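Local structure of antifreeze protein (Marinomonas primoryensis, 3P4G) at residues K108-A113 / G127-G132; V59-N64 / L86-D91; H265-T270 / N298-F303. The protein binds ice as a hyperactive, calcium-dependent antifreeze protein built as a right-handed beta-helix, probably through anchored clathrate waters. One frame throughout, in Å; residues are numbered along the deposited sequence.

Contacts 1 and 2 join neighbouring coils of one beta-helix, with centres about 12 Å apart, and touch where Lys108 N meets Val88 O. Both are partly buried and combine apolar groups facing the interior with backbone bonds and a side-chain rung at the turn. Contact 2 includes the strands that precede such a turn, whereas contact 1 lies wholly in loops and has a single backbone bridge. Contact 3, about 40 Å from contact 1 and 51 Å from contact 2 between centres, is a buried contact near the C-terminal end. There the partner is the end of a helix, and an arginine amid carbonyl oxygens takes the place of the regular backbone ladder.

Contact 1: K108-A113 / G127-G132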
loop_
_atom_site.group_PDB
_atom_site.type_symbol
_atom_site.label_atom_id
_atom_site.label_comp_id
_atom_site.label_asym_id
_atom_site.label_seq_id
_atom_site.Cartn_x
_atom_site.Cartn_y
_atom_site.Cartn_z
ATOM N N LYS A 108 -10.735 15.946 -0.589
ATOM C CA LYS A 108 -11.939 15.184 -0.242
ATOM C C LYS A 108 -12.362 14.272 -1.411
ATOM O O LYS A 108 -12.906 13.176 -1.202
ATOM C CB LYS A 108 -13.079 16.167 0.108
ATOM C CG LYS A 108 -14.296 15.564 0.734
ATOM C CD LYS A 108 -15.365 16.643 1.159
ATOM C CE LYS A 108 -16.771 15.980 1.311
ATOM N NZ LYS A 108 -17.931 16.949 1.379
ATOM N N GLY A 109 -12.157 14.749 -2.628
ATOM C CA GLY A 109 -12.690 14.069 -3.851
ATOM C C GLY A 109 -11.729 13.058 -4.497
ATOM O O GLY A 109 -10.821 12.495 -3.844
ATOM N N ASP A 110 -11.879 12.875 -5.811
ATOM C CA ASP A 110 -11.083 11.877 -6.542
ATOM C C ASP A 110 -9.890 12.583 -7.135
ATOM O O ASP A 110 -9.973 13.786 -7.431
ATOM C CB ASP A 110 -11.918 11.359 -7.699
ATOM C CG ASP A 110 -13.164 10.608 -7.233
ATOM O OD1 ASP A 110 -13.074 9.761 -6.336
ATOM O OD2 ASP A 110 -14.238 10.827 -7.816
ATOM N N VAL A 111 -8.810 11.840 -7.312
ATOM C CA VAL A 111 -7.599 12.407 -7.844
ATOM C C VAL A 111 -7.284 11.645 -9.107
ATOM O O VAL A 111 -7.049 10.434 -9.057
ATOM C CB VAL A 111 -6.425 12.245 -6.845
ATOM C CG1 VAL A 111 -5.021 12.590 -7.585
ATOM C CG2 VAL A 111 -6.680 13.121 -5.631
ATOM N N SER A 112 -7.199 12.363 -10.223
ATOM C CA SER A 112 -6.926 11.760 -11.533
ATOM C C SER A 112 -5.639 12.330 -12.176
ATOM O O SER A 112 -5.377 12.097 -13.356
ATOM C CB SER A 112 -8.136 11.943 -12.455
ATOM O OG SER A 112 -8.440 13.334 -12.702
ATOM N N ALA A 113 -4.897 13.134 -11.413
ATOM C CA ALA A 113 -3.646 13.693 -11.902
ATOM C C ALA A 113 -2.538 13.268 -10.960
ATOM O O ALA A 113 -2.792 12.785 -9.855
ATOM C CB ALA A 113 -3.750 15.235 -11.951
ATOM N N GLY A 127 -9.855 11.467 -0.229
ATOM C CA GLY A 127 -11.125 10.860 0.253
ATOM C C GLY A 127 -11.733 9.883 -0.793
ATOM O O GLY A 127 -12.346 8.835 -0.482
ATOM N N GLY A 128 -11.469 10.200 -2.046
ATOM C CA GLY A 128 -12.015 9.419 -3.171
ATOM C C GLY A 128 -11.038 8.381 -3.712
ATOM O O GLY A 128 -10.227 7.805 -2.974
ATOM N N ASN A 129 -11.141 8.138 -5.026
ATOM C CA ASN A 129 -10.222 7.213 -5.702
ATOM C C ASN A 129 -8.953 7.844 -6.210
ATOM O O ASN A 129 -8.953 8.999 -6.649
ATOM C CB ASN A 129 -10.944 6.595 -6.931
ATOM C CG ASN A 129 -12.221 5.828 -6.534
ATOM O OD1 ASN A 129 -13.278 5.961 -7.182
ATOM N ND2 ASN A 129 -12.129 5.049 -5.487
ATOM N N LEU A 130 -7.880 7.066 -6.232
ATOM C CA LEU A 130 -6.639 7.593 -6.775
ATOM C C LEU A 130 -6.445 6.958 -8.126
ATOM O O LEU A 130 -6.219 5.731 -8.189
ATOM C CB LEU A 130 -5.463 7.267 -5.851
ATOM C CG LEU A 130 -4.067 7.646 -6.382
ATOM C CD1 LEU A 130 -3.915 9.203 -6.448
ATOM C CD2 LEU A 130 -2.854 7.011 -5.634
ATOM N N SER A 131 -6.504 7.765 -9.192
ATOM C CA SER A 131 -6.277 7.256 -10.562
ATOM C C SER A 131 -5.154 7.987 -11.297
ATOM O O SER A 131 -4.940 7.737 -12.483
ATOM C CB SER A 131 -7.549 7.257 -11.432
ATOM O OG SER A 131 -8.125 8.550 -11.545
ATOM N N GLY A 132 -4.463 8.897 -10.612
ATOM C CA GLY A 132 -3.207 9.477 -11.142
ATOM C C GLY A 132 -2.094 8.871 -10.303
ATOM O O GLY A 132 -2.371 8.276 -9.249
#
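Asp110 reaches across to Asn129 at the turn where two successive coils of the beta-helix stack, their segments running only 1° apart in direction. Its CB lies 3.9 Å from Asn129 O. CG stands anti to its own carbonyl carbon (chi1 -64°), on the side of the backbone N, and OD1 goes on from it to the amide of Asn129. There OD1 accepts the N-H, 2.8 Å from N, on the lone pair turned away from OD2, in a nearly straight bond. The same oxygen rests 3.4 Å from Gly128 CA, and a side chain on Gly128 would run into it. One residue earlier, Gly128 N donates to Gly109 O from well above the carbonyl plane, a less direct approach.

Beyond the aspartate the backbones take over. Val111 N donates to Asn129 O, and Val111 O receives Ser131 N at 2.7 Å, so that Val111 is gripped through both its amide and its carbonyl; Gly132 N adds a weak bond to that oxygen. On the buried side, Val111 and Leu130 lie side by side and point the same way, CG1 of the valine 3.7 Å from CD1 of the leucine.

The pattern continues in both directions: Asp91 OD1 takes the amide of Asp110 from the preceding coil, and Gly128 is hydrogen-bonded through its backbone to Gly147. Loop 108-113 leads from strand 104-107 to strand 115-116, and loop 127-132 from 123-126 to 134-135, each turning between two faces of the beta-helix.

Contact 2: V59-N64 / L86-D91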
loop_
_atom_site.group_PDB
_atom_site.type_symbol
_atom_site.label_atom_id
_atom_site.label_comp_id
_atom_site.label_asym_id
_atom_site.label_seq_id
_atom_site.Cartn_x
_atom_site.Cartn_y
_atom_site.Cartn_z
ATOM N N VAL A 59 -3.353 26.721 1.553
ATOM C CA VAL A 59 -4.241 26.890 0.389
ATOM C C VAL A 59 -5.512 26.038 0.603
ATOM O O VAL A 59 -5.430 24.856 0.974
ATOM C CB VAL A 59 -3.542 26.464 -0.928
ATOM C CG1 VAL A 59 -4.577 26.508 -2.055
ATOM C CG2 VAL A 59 -2.325 27.357 -1.279
ATOM N N SER A 60 -6.678 26.649 0.373
ATOM C CA SER A 60 -7.955 25.977 0.591
ATOM C C SER A 60 -8.829 26.293 -0.597
ATOM O O SER A 60 -9.045 27.458 -0.932
ATOM C CB SER A 60 -8.625 26.460 1.879
ATOM O OG SER A 60 -7.756 26.332 2.985
ATOM N N ILE A 61 -9.306 25.245 -1.234
ATOM C CA ILE A 61 -10.054 25.312 -2.510
ATOM C C ILE A 61 -11.346 24.529 -2.298
ATOM O O ILE A 61 -11.315 23.343 -1.940
ATOM C CB ILE A 61 -9.179 24.660 -3.682
ATOM C CG1 ILE A 61 -7.891 25.468 -3.942
ATOM C CG2 ILE A 61 -9.968 24.465 -5.007
ATOM C CD1 ILE A 61 -6.704 24.651 -4.436
ATOM N N ASP A 62 -12.499 25.174 -2.481
ATOM C CA ASP A 62 -13.760 24.472 -2.268
ATOM C C ASP A 62 -14.180 23.710 -3.531
ATOM O O ASP A 62 -15.019 22.802 -3.466
ATOM C CB ASP A 62 -14.847 25.470 -1.923
ATOM C CG ASP A 62 -14.606 26.148 -0.609
ATOM O OD1 ASP A 62 -13.970 25.527 0.280
ATOM O OD2 ASP A 62 -15.107 27.272 -0.467
ATOM N N GLY A 63 -13.646 24.126 -4.674
ATOM C CA GLY A 63 -13.933 23.475 -5.963
ATOM C C GLY A 63 -12.878 22.461 -6.367
ATOM O O GLY A 63 -12.294 21.771 -5.503
ATOM N N ASN A 64 -12.589 22.418 -7.669
ATOM C CA ASN A 64 -11.663 21.432 -8.246
ATOM C C ASN A 64 -10.345 22.084 -8.618
ATOM O O ASN A 64 -10.314 23.271 -8.976
ATOM C CB ASN A 64 -12.263 20.844 -9.541
ATOM C CG ASN A 64 -13.599 20.208 -9.310
ATOM O OD1 ASN A 64 -13.771 19.459 -8.349
ATOM N ND2 ASN A 64 -14.564 20.475 -10.221
ATOM N N LEU A 86 -2.555 22.042 2.420
ATOM C CA LEU A 86 -3.508 22.146 1.304
ATOM C C LEU A 86 -4.797 21.454 1.609
ATOM O O LEU A 86 -4.809 20.323 2.137
ATOM C CB LEU A 86 -2.862 21.597 0.012
ATOM C CG LEU A 86 -3.816 21.397 -1.180
ATOM C CD1 LEU A 86 -4.386 22.769 -1.612
ATOM C CD2 LEU A 86 -3.029 20.744 -2.335
ATOM N N TYR A 87 -5.917 22.140 1.320
ATOM C CA TYR A 87 -7.222 21.517 1.425
ATOM C C TYR A 87 -7.891 21.702 0.062
ATOM O O TYR A 87 -7.883 22.796 -0.475
ATOM C CB TYR A 87 -8.041 22.215 2.499
ATOM C CG TYR A 87 -9.491 21.743 2.522
ATOM C CD1 TYR A 87 -9.836 20.534 3.120
ATOM C CD2 TYR A 87 -10.496 22.516 1.950
ATOM C CE1 TYR A 87 -11.169 20.104 3.128
ATOM C CE2 TYR A 87 -11.829 22.104 1.971
ATOM C CZ TYR A 87 -12.151 20.914 2.567
ATOM O OH TYR A 87 -13.462 20.477 2.571
ATOM N N VAL A 88 -8.380 20.621 -0.517
ATOM C CA VAL A 88 -9.242 20.672 -1.722
ATOM C C VAL A 88 -10.568 19.904 -1.447
ATOM O O VAL A 88 -10.513 18.697 -1.156
ATOM C CB VAL A 88 -8.527 20.036 -2.936
ATOM C CG1 VAL A 88 -9.495 20.024 -4.120
ATOM C CG2 VAL A 88 -7.241 20.782 -3.290
ATOM N N ALA A 89 -11.734 20.562 -1.538
ATOM C CA ALA A 89 -13.009 19.883 -1.280
ATOM C C ALA A 89 -13.510 19.069 -2.475
ATOM O O ALA A 89 -14.285 18.142 -2.298
ATOM C CB ALA A 89 -14.077 20.915 -0.886
ATOM N N GLY A 90 -13.090 19.465 -3.688
ATOM C CA GLY A 90 -13.494 18.803 -4.922
ATOM C C GLY A 90 -12.494 17.773 -5.380
ATOM O O GLY A 90 -11.823 17.127 -4.555
ATOM N N ASP A 91 -12.368 17.668 -6.711
ATOM C CA ASP A 91 -11.500 16.674 -7.342
ATOM C C ASP A 91 -10.212 17.363 -7.778
ATOM O O ASP A 91 -10.156 18.582 -7.926
ATOM C CB ASP A 91 -12.184 16.078 -8.588
ATOM C CG ASP A 91 -13.459 15.310 -8.246
ATOM O OD1 ASP A 91 -13.558 14.752 -7.137
ATOM O OD2 ASP A 91 -14.368 15.222 -9.108
#
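Val59 and Ile61 pair with Leu86 and Val88 on adjacent coils of the right-handed parallel beta-helix, their strand axes 4.7 Å apart and only 2° from parallel. Three backbone bonds form the ladder: Tyr87 N donates to Val59 O, Ile61 N to Tyr87 O, and Ala89 N to Ile61 O. Together they hold the bridges of Val59 with Leu86, Ser60 with Tyr87 and Ile61 with Val88 in step.

On the face carrying Val59, Ile61, Leu86 and Val88, the apolar ends meet. Val59 and Leu86 lie side by side; CG1 of the valine, anti to its backbone N (chi1 173°), is the branch that comes 3.8 Å from CD1 of the leucine. Ile61 brings its CD1 to 4.1 Å from both Leu86 CD1 and Val88 CG2. Leu77 of strand 77-78 touches both Ile61 and Leu86, while Val40 and Val42 of the preceding coil flank Val59 and Ile61. On the other face Asp62 OD1 approaches the Tyr87 ring at its edge, near the ring plane.

Past the strands the chains turn together. Ala89 CB packs 3.3 Å from Asp62 O, and Val88 CG1 lies 3.6 Å from Gly63 O. That carbonyl accepts Gly90 N in a weak, bent bond; a side chain on Gly90 would collide with it. Asn64, whose backbone N is hydrogen-bonded to Asn45 OD1, supplies the last rung: its OD1 accepts Asp91 N at 2.8 Å, with the N-H pointing almost straight at the oxygen (178°).

Contact 3: H265-T270 / N298-F303; sequences HELHGT and NRVANF
Near the C-terminal end of the beta-helix, helix 294-300 packs against the loop of a late coil, Arg299 meeting the Leu267-Gly269 backbone and, like Val300, the side chain of Leu267. Arg299 carries most of the contact. Its CG is anti to the backbone N (chi1 167°), and the chain then bends at chi3 (-45°), which sets NE among the carbonyl oxygens of the loop. His268 O lies over one face of the guanidinium, 3.0 Å above its plane and displaced toward the rim, while Leu267 O comes 2.9 Å from NH1. NE is 3.2 Å from His268 O, too poorly angled for a hydrogen bond, so the attraction there is probably electrostatic.

The aliphatic part of the arginine slides past Leu267 in the opposite direction, CD 3.8 Å from the leucine CG. Leu267 CD2 meanwhile touches Val300 CG1 at 3.7 Å. An alanine at Arg299 would probably leave the Leu267 and His268 carbonyls without their positive neighbour and open a gap beside Leu267 CG.

Within the loop, the His268 ring is steadied from its edge: NE2 donates to Glu266 OE1, 2.8 Å away and in the ring plane. A type I turn runs from Val300 to Phe303, closed by Phe303 N to Val300 O. Around the contact, Leu267 rests on Ile280 and Leu282 of strand 279-282. Val300 touches Ile280 and Val271, and Arg299 also lies against Val271, so this end of the helix lies against strand 270-272 through both residues and strand 279-282 through Val300.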
loop_
_atom_site.group_PDB
_atom_site.type_symbol
_atom_site.label_atom_id
_atom_site.label_comp_id
_atom_site.label_asym_id
_atom_site.label_seq_id
_atom_site.Cartn_x
_atom_site.Cartn_y
_atom_site.Cartn_z
ATOM N N HIS A 265 -7.615 -21.934 6.541
ATOM C CA HIS A 265 -8.751 -22.529 5.827
ATOM C C HIS A 265 -8.228 -23.556 4.781
ATOM O O HIS A 265 -7.130 -24.122 4.963
ATOM C CB HIS A 265 -9.626 -21.367 5.260
ATOM C CG HIS A 265 -11.069 -21.732 5.129
ATOM N ND1 HIS A 265 -11.547 -22.524 4.099
ATOM C CD2 HIS A 265 -12.126 -21.500 5.946
ATOM C CE1 HIS A 265 -12.847 -22.736 4.276
ATOM N NE2 HIS A 265 -13.230 -22.086 5.361
ATOM N N GLU A 266 -8.990 -23.829 3.733
ATOM C CA GLU A 266 -8.596 -24.779 2.695
ATOM C C GLU A 266 -7.305 -24.356 2.029
ATOM O O GLU A 266 -7.059 -23.167 1.817
ATOM C CB GLU A 266 -9.695 -24.883 1.617
ATOM C CG GLU A 266 -10.942 -25.569 2.109
ATOM C CD GLU A 266 -12.116 -25.430 1.167
ATOM O OE1 GLU A 266 -11.922 -25.366 -0.056
ATOM O OE2 GLU A 266 -13.239 -25.404 1.684
ATOM N N LEU A 267 -6.486 -25.346 1.674
ATOM C CA LEU A 267 -5.232 -25.081 0.992
ATOM C C LEU A 267 -5.145 -25.914 -0.289
ATOM O O LEU A 267 -4.839 -27.127 -0.242
ATOM C CB LEU A 267 -4.008 -25.377 1.917
ATOM C CG LEU A 267 -2.672 -25.107 1.241
ATOM C CD1 LEU A 267 -2.533 -23.564 0.945
ATOM C CD2 LEU A 267 -1.511 -25.587 2.145
ATOM N N HIS A 268 -5.461 -25.273 -1.414
ATOM C CA HIS A 268 -5.402 -25.969 -2.708
ATOM C C HIS A 268 -4.190 -25.569 -3.528
ATOM O O HIS A 268 -3.839 -26.287 -4.490
ATOM C CB HIS A 268 -6.679 -25.738 -3.507
ATOM C CG HIS A 268 -7.905 -26.167 -2.772
ATOM N ND1 HIS A 268 -8.275 -27.486 -2.655
ATOM C CD2 HIS A 268 -8.808 -25.458 -2.054
ATOM C CE1 HIS A 268 -9.377 -27.577 -1.929
ATOM N NE2 HIS A 268 -9.720 -26.361 -1.550
ATOM N N GLY A 269 -3.590 -24.427 -3.180
ATOM C CA GLY A 269 -2.556 -23.812 -4.034
ATOM C C GLY A 269 -1.154 -24.312 -3.790
ATOM O O GLY A 269 -0.955 -25.230 -3.006
ATOM N N THR A 270 -0.193 -23.736 -4.503
ATOM C CA THR A 270 1.229 -24.161 -4.392
ATOM C C THR A 270 1.884 -23.370 -3.259
ATOM O O THR A 270 1.764 -22.125 -3.200
ATOM C CB THR A 270 1.965 -23.915 -5.740
ATOM O OG1 THR A 270 1.384 -24.781 -6.729
ATOM C CG2 THR A 270 3.545 -24.193 -5.654
ATOM N N ASN A 298 1.568 -33.892 -0.252
ATOM C CA ASN A 298 2.578 -33.624 -1.281
ATOM C C ASN A 298 2.809 -32.111 -1.457
ATOM O O ASN A 298 3.932 -31.679 -1.654
ATOM C CB ASN A 298 2.169 -34.247 -2.618
ATOM C CG ASN A 298 2.232 -35.791 -2.598
ATOM O OD1 ASN A 298 2.758 -36.390 -1.652
ATOM N ND2 ASN A 298 1.689 -36.433 -3.643
ATOM N N ARG A 299 1.729 -31.332 -1.391
ATOM C CA ARG A 299 1.761 -29.844 -1.536
ATOM C C ARG A 299 2.658 -29.198 -0.465
ATOM O O ARG A 299 3.356 -28.181 -0.737
ATOM C CB ARG A 299 0.289 -29.358 -1.401
ATOM C CG ARG A 299 -0.017 -27.856 -1.209
ATOM C CD ARG A 299 -1.552 -27.547 -1.419
ATOM N NE ARG A 299 -2.030 -28.236 -2.623
ATOM C CZ ARG A 299 -2.982 -29.144 -2.665
ATOM N NH1 ARG A 299 -3.723 -29.456 -1.580
ATOM N NH2 ARG A 299 -3.275 -29.698 -3.840
ATOM N N VAL A 300 2.621 -29.780 0.742
ATOM C CA VAL A 300 3.297 -29.142 1.909
ATOM C C VAL A 300 4.578 -29.832 2.335
ATOM O O VAL A 300 5.221 -29.379 3.292
ATOM C CB VAL A 300 2.343 -28.969 3.155
ATOM C CG1 VAL A 300 1.126 -28.094 2.775
ATOM C CG2 VAL A 300 1.935 -30.345 3.740
ATOM N N ALA A 301 4.917 -30.925 1.650
ATOM C CA ALA A 301 6.078 -31.743 1.996
ATOM C C ALA A 301 7.403 -31.018 1.983
ATOM O O ALA A 301 8.343 -31.458 2.664
ATOM C CB ALA A 301 6.158 -32.949 1.088
ATOM N N ASN A 302 7.494 -29.913 1.247
ATOM C CA ASN A 302 8.735 -29.161 1.189
ATOM C C ASN A 302 9.036 -28.419 2.529
ATOM O O ASN A 302 10.194 -28.087 2.797
ATOM C CB ASN A 302 8.726 -28.216 -0.008
ATOM C CG ASN A 302 7.657 -27.143 0.109
ATOM O OD1 ASN A 302 6.483 -27.323 -0.336
ATOM N ND2 ASN A 302 8.009 -26.075 0.751
ATOM N N PHE A 303 8.004 -28.268 3.380
ATOM C CA PHE A 303 8.178 -27.573 4.672
ATOM C C PHE A 303 8.899 -28.438 5.696
ATOM O O PHE A 303 8.572 -29.616 5.850
ATOM C CB PHE A 303 6.858 -27.110 5.244
ATOM C CG PHE A 303 6.391 -25.821 4.644
ATOM C CD1 PHE A 303 5.724 -25.819 3.408
ATOM C CD2 PHE A 303 6.636 -24.592 5.313
ATOM C CE1 PHE A 303 5.331 -24.562 2.813
ATOM C CE2 PHE A 303 6.242 -23.357 4.756
ATOM C CZ PHE A 303 5.582 -23.345 3.511
#